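Local coordinates for protein CD180 antigen (PDB 3T6Q) that may cooperate with MD-1 and TLR4 in the innate immune response of B-cells to bacterial lipopolysaccharide, leading to NF-kappa-B activation, at residues 163-168 and 189-194; 182-187 and 205-210. All coordinates share one frame; numbering follows the deposited sequence.

In the fold
Both contacts join successive coils of the leucine-rich-repeat solenoid, and their centres lie about 13 Å apart. Contact 2 pairs strands 182-185 and 206-208 of the long parallel array; contact 1 pairs the segments that begin at Asn-163 (LRR 6) and Asn-189 (LRR 7), on the other side of the core. Along the chain their segments alternate, since 189-194 lies in the connection between the two strands of contact 2. They meet in the apolar interior: Ile-165 CD1 lies 3.7 Å from Leu-186 CD2, and Ile-191 CG1 is 3.8 Å from Phe-209 CD1. Near contact 1 a second subunit of this protein packs; beside contact 2 a glycerol, probably from the crystallisation liquor, binds Leu-182 N.

Contact 1: 163-168 and 189-194; sequences NAIHYL and NDIAGI
Asn-189 reaches across to the backbone of 163-165 with its amide oxygen. With CG anti to the carbonyl carbon, OD1 accepts from Ile-165 N at 3.0 Å, in the amide plane and on a lone pair; a second bond from Asn-163 N is weak. ND2 turns to Phe-160 O, so the buried amide is held at both ends. The side chains of Ile-165 and Asn-189 cross obliquely, Ile-165 CD1 3.6 Å from Asn-189 OD1. A water accepts from Asp-190 N and donates to Asn-163 O. Asn-163 and Asn-189, in the consecutive leucine-rich repeats LRR 6 and LRR 7, form part of this solenoid's asparagine ladder; Asn-163 ND2 likewise donates to Leu-136 O, one coil back. Inward, Ile-165 CG2 lies 4.0 Å from Ile-191 CD1, the side chains alongside each other, while Leu-168 CD1 meets Ile-194 CG1 at 4.2 Å. Ala-192 N donates to His-166 O (2.8 Å), and a short parallel bridge follows, Leu-168 N bonded to Gly-193 O. Tyr-167 CG stands anti to the backbone N (chi1 -167°), and chi2 of 78° turns CD1 to within 3.2 Å of Gly-193 O. The His-166 ring meets that of His-166 of the second subunit, planes about 10° apart.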
ATOM      1  N   ASN A 163      -5.130  -8.374  -0.334  1.00 18.95           N
ATOM      2  CA  ASN A 163      -5.763  -7.052  -0.375  1.00 20.17           C
ATOM      3  C   ASN A 163      -6.527  -6.849   0.924  1.00 20.71           C
ATOM      4  O   ASN A 163      -6.277  -7.549   1.889  1.00 23.47           O
ATOM      5  CB  ASN A 163      -6.641  -6.895  -1.642  1.00 21.40           C
ATOM      6  CG  ASN A 163      -5.848  -6.359  -2.841  1.00 20.14           C
ATOM      7  OD1 ASN A 163      -5.466  -5.200  -2.856  1.00 22.66           O
ATOM      8  ND2 ASN A 163      -5.570  -7.201  -3.818  1.00 19.12           N
ATOM      9  N   ALA A 164      -7.417  -5.873   0.969  1.00 22.87           N
ATOM     10  CA  ALA A 164      -8.088  -5.513   2.186  1.00 21.67           C
ATOM     11  C   ALA A 164      -9.572  -5.787   2.034  1.00 23.63           C
ATOM     12  O   ALA A 164     -10.410  -5.009   2.494  1.00 25.05           O
ATOM     13  CB  ALA A 164      -7.851  -4.030   2.473  1.00 23.57           C
ATOM     14  N   ILE A 165      -9.921  -6.856   1.340  1.00 23.05           N
ATOM     15  CA  ILE A 165     -11.370  -7.146   1.160  1.00 22.24           C
ATOM     16  C   ILE A 165     -11.898  -7.884   2.395  1.00 23.22           C
ATOM     17  O   ILE A 165     -11.368  -8.934   2.779  1.00 20.72           O
ATOM     18  CB  ILE A 165     -11.615  -7.962  -0.126  1.00 20.94           C
ATOM     19  CG1 ILE A 165     -11.190  -7.133  -1.338  1.00 22.03           C
ATOM     20  CG2 ILE A 165     -13.102  -8.372  -0.283  1.00 21.34           C
ATOM     21  CD1 ILE A 165     -10.673  -7.949  -2.475  1.00 21.33           C
ATOM     22  N   HIS A 166     -12.965  -7.368   3.005  1.00 21.59           N
ATOM     23  CA  HIS A 166     -13.494  -8.013   4.182  1.00 22.22           C
ATOM     24  C   HIS A 166     -14.937  -8.446   4.072  1.00 22.80           C
ATOM     25  O   HIS A 166     -15.468  -9.064   5.009  1.00 23.72           O
ATOM     26  CB  HIS A 166     -13.261  -7.156   5.433  1.00 25.43           C
ATOM     27  CG  HIS A 166     -14.002  -5.827   5.444  1.00 39.16           C
ATOM     28  ND1 HIS A 166     -13.528  -4.712   4.820  1.00 50.92           N
ATOM     29  CD2 HIS A 166     -15.199  -5.438   6.089  1.00 42.75           C
ATOM     30  CE1 HIS A 166     -14.386  -3.677   5.032  1.00 46.96           C
ATOM     31  NE2 HIS A 166     -15.406  -4.128   5.811  1.00 47.52           N
ATOM     32  N   TYR A 167     -15.566  -8.116   2.954  1.00 21.73           N
ATOM     33  CA  TYR A 167     -16.992  -8.342   2.769  1.00 26.61           C
ATOM     34  C   TYR A 167     -17.327  -8.532   1.301  1.00 24.30           C
ATOM     35  O   TYR A 167     -16.800  -7.840   0.440  1.00 23.46           O
ATOM     36  CB  TYR A 167     -17.816  -7.155   3.310  1.00 28.98           C
ATOM     37  CG  TYR A 167     -19.297  -7.443   3.433  1.00 30.80           C
ATOM     38  CD1 TYR A 167     -19.794  -8.199   4.502  1.00 34.38           C
ATOM     39  CD2 TYR A 167     -20.197  -6.961   2.484  1.00 35.75           C
ATOM     40  CE1 TYR A 167     -21.152  -8.467   4.621  1.00 34.27           C
ATOM     41  CE2 TYR A 167     -21.557  -7.214   2.602  1.00 34.85           C
ATOM     42  CZ  TYR A 167     -22.021  -7.969   3.658  1.00 34.50           C
ATOM     43  OH  TYR A 167     -23.365  -8.202   3.759  1.00 37.22           O
ATOM     44  N   LEU A 168     -18.225  -9.471   1.024  1.00 24.29           N
ATOM     45  CA  LEU A 168     -18.692  -9.695  -0.335  1.00 22.04           C
ATOM     46  C   LEU A 168     -20.218  -9.500  -0.339  1.00 25.96           C
ATOM     47  O   LEU A 168     -20.951 -10.185   0.399  1.00 24.56           O
ATOM     48  CB  LEU A 168     -18.314 -11.100  -0.797  1.00 24.17           C
ATOM     49  CG  LEU A 168     -16.834 -11.548  -0.786  1.00 25.72           C
ATOM     50  CD1 LEU A 168     -16.743 -13.051  -1.083  1.00 24.96           C
ATOM     51  CD2 LEU A 168     -16.071 -10.803  -1.848  1.00 23.38           C
ATOM     52  N   ASN A 189      -7.115 -12.360   1.961  1.00 20.69           N
ATOM     53  CA  ASN A 189      -8.090 -11.341   2.332  1.00 23.19           C
ATOM     54  C   ASN A 189      -8.936 -11.902   3.477  1.00 28.06           C
ATOM     55  O   ASN A 189      -9.538 -12.972   3.356  1.00 29.17           O
ATOM     56  CB  ASN A 189      -9.033 -11.038   1.146  1.00 21.38           C
ATOM     57  CG  ASN A 189      -8.335 -10.246   0.033  1.00 21.55           C
ATOM     58  OD1 ASN A 189      -8.336  -9.013   0.052  1.00 20.61           O
ATOM     59  ND2 ASN A 189      -7.688 -10.939  -0.881  1.00 20.01           N
ATOM     60  N   ASP A 190      -9.050 -11.160   4.553  1.00 25.12           N
ATOM     61  CA  ASP A 190      -9.772 -11.684   5.692  1.00 29.46           C
ATOM     62  C   ASP A 190     -11.271 -11.382   5.557  1.00 26.47           C
ATOM     63  O   ASP A 190     -11.748 -10.315   5.941  1.00 26.77           O
ATOM     64  CB  ASP A 190      -9.197 -11.168   7.008  1.00 38.11           C
ATOM     65  CG  ASP A 190      -9.765 -11.910   8.216  1.00 36.06           C
ATOM     66  OD1 ASP A 190     -10.133 -13.126   8.092  1.00 39.30           O
ATOM     67  OD2 ASP A 190      -9.843 -11.265   9.271  1.00 44.68           O
ATOM     68  N   ILE A 191     -12.001 -12.346   4.999  1.00 26.18           N
ATOM     69  CA  ILE A 191     -13.425 -12.181   4.772  1.00 26.09           C
ATOM     70  C   ILE A 191     -14.154 -12.401   6.088  1.00 27.73           C
ATOM     71  O   ILE A 191     -14.085 -13.468   6.660  1.00 29.05           O
ATOM     72  CB  ILE A 191     -13.981 -13.149   3.699  1.00 29.70           C
ATOM     73  CG1 ILE A 191     -13.120 -13.113   2.440  1.00 27.69           C
ATOM     74  CG2 ILE A 191     -15.442 -12.824   3.373  1.00 29.67           C
ATOM     75  CD1 ILE A 191     -13.277 -11.875   1.584  1.00 28.88           C
ATOM     76  N   ALA A 192     -14.805 -11.347   6.576  1.00 27.33           N
ATOM     77  CA  ALA A 192     -15.587 -11.413   7.811  1.00 30.21           C
ATOM     78  C   ALA A 192     -17.087 -11.554   7.585  1.00 28.27           C
ATOM     79  O   ALA A 192     -17.784 -11.953   8.494  1.00 27.20           O
ATOM     80  CB  ALA A 192     -15.285 -10.228   8.728  1.00 38.25           C
ATOM     81  N   GLY A 193     -17.583 -11.298   6.375  1.00 26.19           N
ATOM     82  CA  GLY A 193     -19.020 -11.504   6.113  1.00 24.26           C
ATOM     83  C   GLY A 193     -19.291 -11.642   4.640  1.00 24.29           C
ATOM     84  O   GLY A 193     -18.559 -11.112   3.813  1.00 24.20           O
ATOM     85  N   ILE A 194     -20.359 -12.357   4.309  1.00 23.23           N
ATOM     86  CA  ILE A 194     -20.847 -12.501   2.942  1.00 23.40           C
ATOM     87  C   ILE A 194     -22.375 -12.275   3.022  1.00 27.27           C
ATOM     88  O   ILE A 194     -23.061 -12.837   3.889  1.00 27.41           O
ATOM     89  CB  ILE A 194     -20.538 -13.914   2.373  1.00 24.07           C
ATOM     90  CG1 ILE A 194     -18.998 -14.116   2.272  1.00 25.62           C
ATOM     91  CG2 ILE A 194     -21.170 -14.088   0.981  1.00 20.20           C
ATOM     92  CD1 ILE A 194     -18.587 -15.501   1.802  1.00 25.61           C
TER
HETATM   93  O   HOH W   1      -7.282  -8.726   4.507  1.00 41.45           O

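Contact 2: 182-187 and 205-210; sequences LSLNLN and QSLNFG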
ATOM      1  N   LEU A 182     -15.437 -18.621 -13.984  1.00 24.45           N
ATOM      2  CA  LEU A 182     -14.459 -17.674 -13.503  1.00 26.80           C
ATOM      3  C   LEU A 182     -13.664 -18.271 -12.312  1.00 24.82           C
ATOM      4  O   LEU A 182     -14.223 -19.031 -11.501  1.00 21.24           O
ATOM      5  CB  LEU A 182     -15.167 -16.403 -13.089  1.00 27.21           C
ATOM      6  CG  LEU A 182     -14.375 -15.251 -12.471  1.00 29.33           C
ATOM      7  CD1 LEU A 182     -13.401 -14.653 -13.472  1.00 30.12           C
ATOM      8  CD2 LEU A 182     -15.389 -14.199 -12.090  1.00 33.32           C
ATOM      9  N   SER A 183     -12.379 -17.912 -12.232  1.00 24.40           N
ATOM     10  CA  SER A 183     -11.530 -18.268 -11.088  1.00 22.89           C
ATOM     11  C   SER A 183     -11.264 -16.983 -10.373  1.00 23.91           C
ATOM     12  O   SER A 183     -10.759 -16.030 -10.968  1.00 25.34           O
ATOM     13  CB  SER A 183     -10.214 -18.891 -11.515  1.00 23.80           C
ATOM     14  OG  SER A 183     -10.443 -20.146 -12.154  1.00 25.65           O
ATOM     15  N   LEU A 184     -11.630 -16.938  -9.107  1.00 20.18           N
ATOM     16  CA  LEU A 184     -11.575 -15.699  -8.366  1.00 20.72           C
ATOM     17  C   LEU A 184     -10.639 -15.996  -7.173  1.00 20.75           C
ATOM     18  O   LEU A 184     -10.912 -16.902  -6.401  1.00 18.42           O
ATOM     19  CB  LEU A 184     -12.973 -15.388  -7.879  1.00 19.64           C
ATOM     20  CG  LEU A 184     -13.477 -14.002  -7.493  1.00 32.04           C
ATOM     21  CD1 LEU A 184     -14.381 -14.081  -6.260  1.00 27.14           C
ATOM     22  CD2 LEU A 184     -12.420 -12.897  -7.327  1.00 25.30           C
ATOM     23  N   ASN A 185      -9.497 -15.312  -7.085  1.00 18.52           N
ATOM     24  CA  ASN A 185      -8.547 -15.581  -5.993  1.00 18.73           C
ATOM     25  C   ASN A 185      -8.653 -14.511  -4.911  1.00 16.88           C
ATOM     26  O   ASN A 185      -8.315 -13.325  -5.146  1.00 20.02           O
ATOM     27  CB  ASN A 185      -7.109 -15.670  -6.549  1.00 17.29           C
ATOM     28  CG  ASN A 185      -6.096 -16.054  -5.460  1.00 21.10           C
ATOM     29  OD1 ASN A 185      -6.481 -16.347  -4.322  1.00 21.65           O
ATOM     30  ND2 ASN A 185      -4.811 -15.970  -5.779  1.00 20.51           N
ATOM     31  N   LEU A 186      -9.142 -14.902  -3.734  1.00 17.32           N
ATOM     32  CA  LEU A 186      -9.168 -14.021  -2.566  1.00 16.75           C
ATOM     33  C   LEU A 186      -8.197 -14.443  -1.439  1.00 17.31           C
ATOM     34  O   LEU A 186      -8.354 -14.021  -0.284  1.00 16.29           O
ATOM     35  CB  LEU A 186     -10.579 -13.883  -1.993  1.00 18.73           C
ATOM     36  CG  LEU A 186     -11.510 -13.114  -2.930  1.00 22.35           C
ATOM     37  CD1 LEU A 186     -12.986 -13.380  -2.619  1.00 21.21           C
ATOM     38  CD2 LEU A 186     -11.199 -11.610  -2.820  1.00 23.64           C
ATOM     39  N   ASN A 187      -7.196 -15.248  -1.791  1.00 15.90           N
ATOM     40  CA  ASN A 187      -6.116 -15.628  -0.853  1.00 16.36           C
ATOM     41  C   ASN A 187      -5.580 -14.396  -0.136  1.00 17.52           C
ATOM     42  O   ASN A 187      -5.269 -13.420  -0.780  1.00 16.44           O
ATOM     43  CB  ASN A 187      -4.967 -16.293  -1.655  1.00 18.89           C
ATOM     44  CG  ASN A 187      -3.805 -16.759  -0.774  1.00 20.81           C
ATOM     45  OD1 ASN A 187      -3.930 -16.857   0.446  1.00 21.47           O
ATOM     46  ND2 ASN A 187      -2.674 -17.059  -1.396  1.00 23.26           N
ATOM     47  N   GLN A 205     -15.146 -21.716 -11.495  1.00 24.78           N
ATOM     48  CA  GLN A 205     -14.104 -22.702 -11.695  1.00 25.56           C
ATOM     49  C   GLN A 205     -13.303 -22.858 -10.387  1.00 26.16           C
ATOM     50  O   GLN A 205     -13.280 -23.939  -9.810  1.00 26.54           O
ATOM     51  CB  GLN A 205     -13.227 -22.319 -12.889  1.00 23.58           C
ATOM     52  CG  GLN A 205     -11.885 -23.018 -12.984  1.00 31.90           C
ATOM     53  CD  GLN A 205     -11.959 -24.535 -12.906  1.00 43.78           C
ATOM     54  OE1 GLN A 205     -11.223 -25.166 -12.131  1.00 59.41           O
ATOM     55  NE2 GLN A 205     -12.839 -25.128 -13.698  1.00 38.43           N
ATOM     56  N   SER A 206     -12.644 -21.800  -9.924  1.00 27.73           N
ATOM     57  CA  SER A 206     -11.862 -21.852  -8.649  1.00 26.50           C
ATOM     58  C   SER A 206     -12.262 -20.703  -7.783  1.00 26.33           C
ATOM     59  O   SER A 206     -12.549 -19.631  -8.288  1.00 27.82           O
ATOM     60  CB  SER A 206     -10.344 -21.735  -8.878  1.00 28.13           C
ATOM     61  OG  SER A 206      -9.857 -22.856  -9.557  1.00 43.21           O
ATOM     62  N   LEU A 207     -12.315 -20.926  -6.475  1.00 20.19           N
ATOM     63  CA  LEU A 207     -12.491 -19.839  -5.534  1.00 22.29           C
ATOM     64  C   LEU A 207     -11.421 -20.131  -4.498  1.00 20.69           C
ATOM     65  O   LEU A 207     -11.377 -21.252  -3.963  1.00 18.77           O
ATOM     66  CB  LEU A 207     -13.842 -19.900  -4.817  1.00 23.74           C
ATOM     67  CG  LEU A 207     -15.092 -19.254  -5.406  1.00 34.05           C
ATOM     68  CD1 LEU A 207     -16.261 -19.432  -4.458  1.00 31.47           C
ATOM     69  CD2 LEU A 207     -14.815 -17.777  -5.676  1.00 34.98           C
ATOM     70  N   ASN A 208     -10.577 -19.148  -4.231  1.00 17.43           N
ATOM     71  CA  ASN A 208      -9.487 -19.325  -3.230  1.00 16.77           C
ATOM     72  C   ASN A 208      -9.720 -18.322  -2.096  1.00 17.22           C
ATOM     73  O   ASN A 208      -9.771 -17.112  -2.357  1.00 18.35           O
ATOM     74  CB  ASN A 208      -8.123 -19.170  -3.967  1.00 16.51           C
ATOM     75  CG  ASN A 208      -6.922 -19.453  -3.072  1.00 17.37           C
ATOM     76  OD1 ASN A 208      -6.905 -19.033  -1.919  1.00 18.16           O
ATOM     77  ND2 ASN A 208      -5.921 -20.153  -3.599  1.00 15.30           N
ATOM     78  N   PHE A 209      -9.891 -18.811  -0.853  1.00 18.20           N
ATOM     79  CA  PHE A 209      -9.946 -17.935   0.314  1.00 17.42           C
ATOM     80  C   PHE A 209      -8.792 -18.290   1.270  1.00 18.15           C
ATOM     81  O   PHE A 209      -8.984 -18.316   2.503  1.00 17.67           O
ATOM     82  CB  PHE A 209     -11.269 -18.099   1.090  1.00 18.88           C
ATOM     83  CG  PHE A 209     -12.501 -17.656   0.324  1.00 21.14           C
ATOM     84  CD1 PHE A 209     -12.931 -16.326   0.357  1.00 23.53           C
ATOM     85  CD2 PHE A 209     -13.231 -18.588  -0.424  1.00 23.82           C
ATOM     86  CE1 PHE A 209     -14.090 -15.929  -0.327  1.00 22.85           C
ATOM     87  CE2 PHE A 209     -14.383 -18.203  -1.105  1.00 23.45           C
ATOM     88  CZ  PHE A 209     -14.800 -16.875  -1.071  1.00 19.99           C
ATOM     89  N   GLY A 210      -7.628 -18.609   0.706  1.00 18.97           N
ATOM     90  CA  GLY A 210      -6.457 -18.993   1.491  1.00 18.02           C
ATOM     91  C   GLY A 210      -6.164 -18.126   2.712  1.00 20.67           C
ATOM     92  O   GLY A 210      -6.171 -16.875   2.638  1.00 18.76           O
TER
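Leu-186 N donates to Asn-208 O at 2.7 Å, in the carbonyl plane, and Asn-208 N in turn donates to Leu-184 O at 3.1 Å. With Leu-184 N to Ser-206 O (3.0 Å) and Gln-205 N to Leu-182 O, these bonds join neighbouring rungs of the parallel strand array of a leucine-rich-repeat solenoid, their axes only 6° apart. At the C-terminal end of each strand an asparagine starts an Asx turn: Asn-185 OD1 accepts from Asn-187 N (2.9 Å), the donor above the amide plane, and Asn-208 OD1 accepts from Gly-210 N (2.8 Å). In both asparagines CG stands anti to the backbone N. The two side chains run alongside each other in the same direction, amide planes 43° apart, and Asn-185 ND2 continues to Asp-159 OD2. Ser-183 and Ser-206 share this face, with Ser-183 OG beside Ser-206 CB and Gln-205 CG. Ser-206 and Asn-208 also touch the next strand, at Ser-229 and Trp-231. On the reverse face Leu-184 and Leu-207 cross, CD2 of Leu-207 touching both CB and CD1 of Leu-184. Past the strands, Leu-186 runs alongside Phe-209, both packing on Leu-168, and Leu-186 CD1 comes within 3.6 Å of ring atom CE1 of Phe-209.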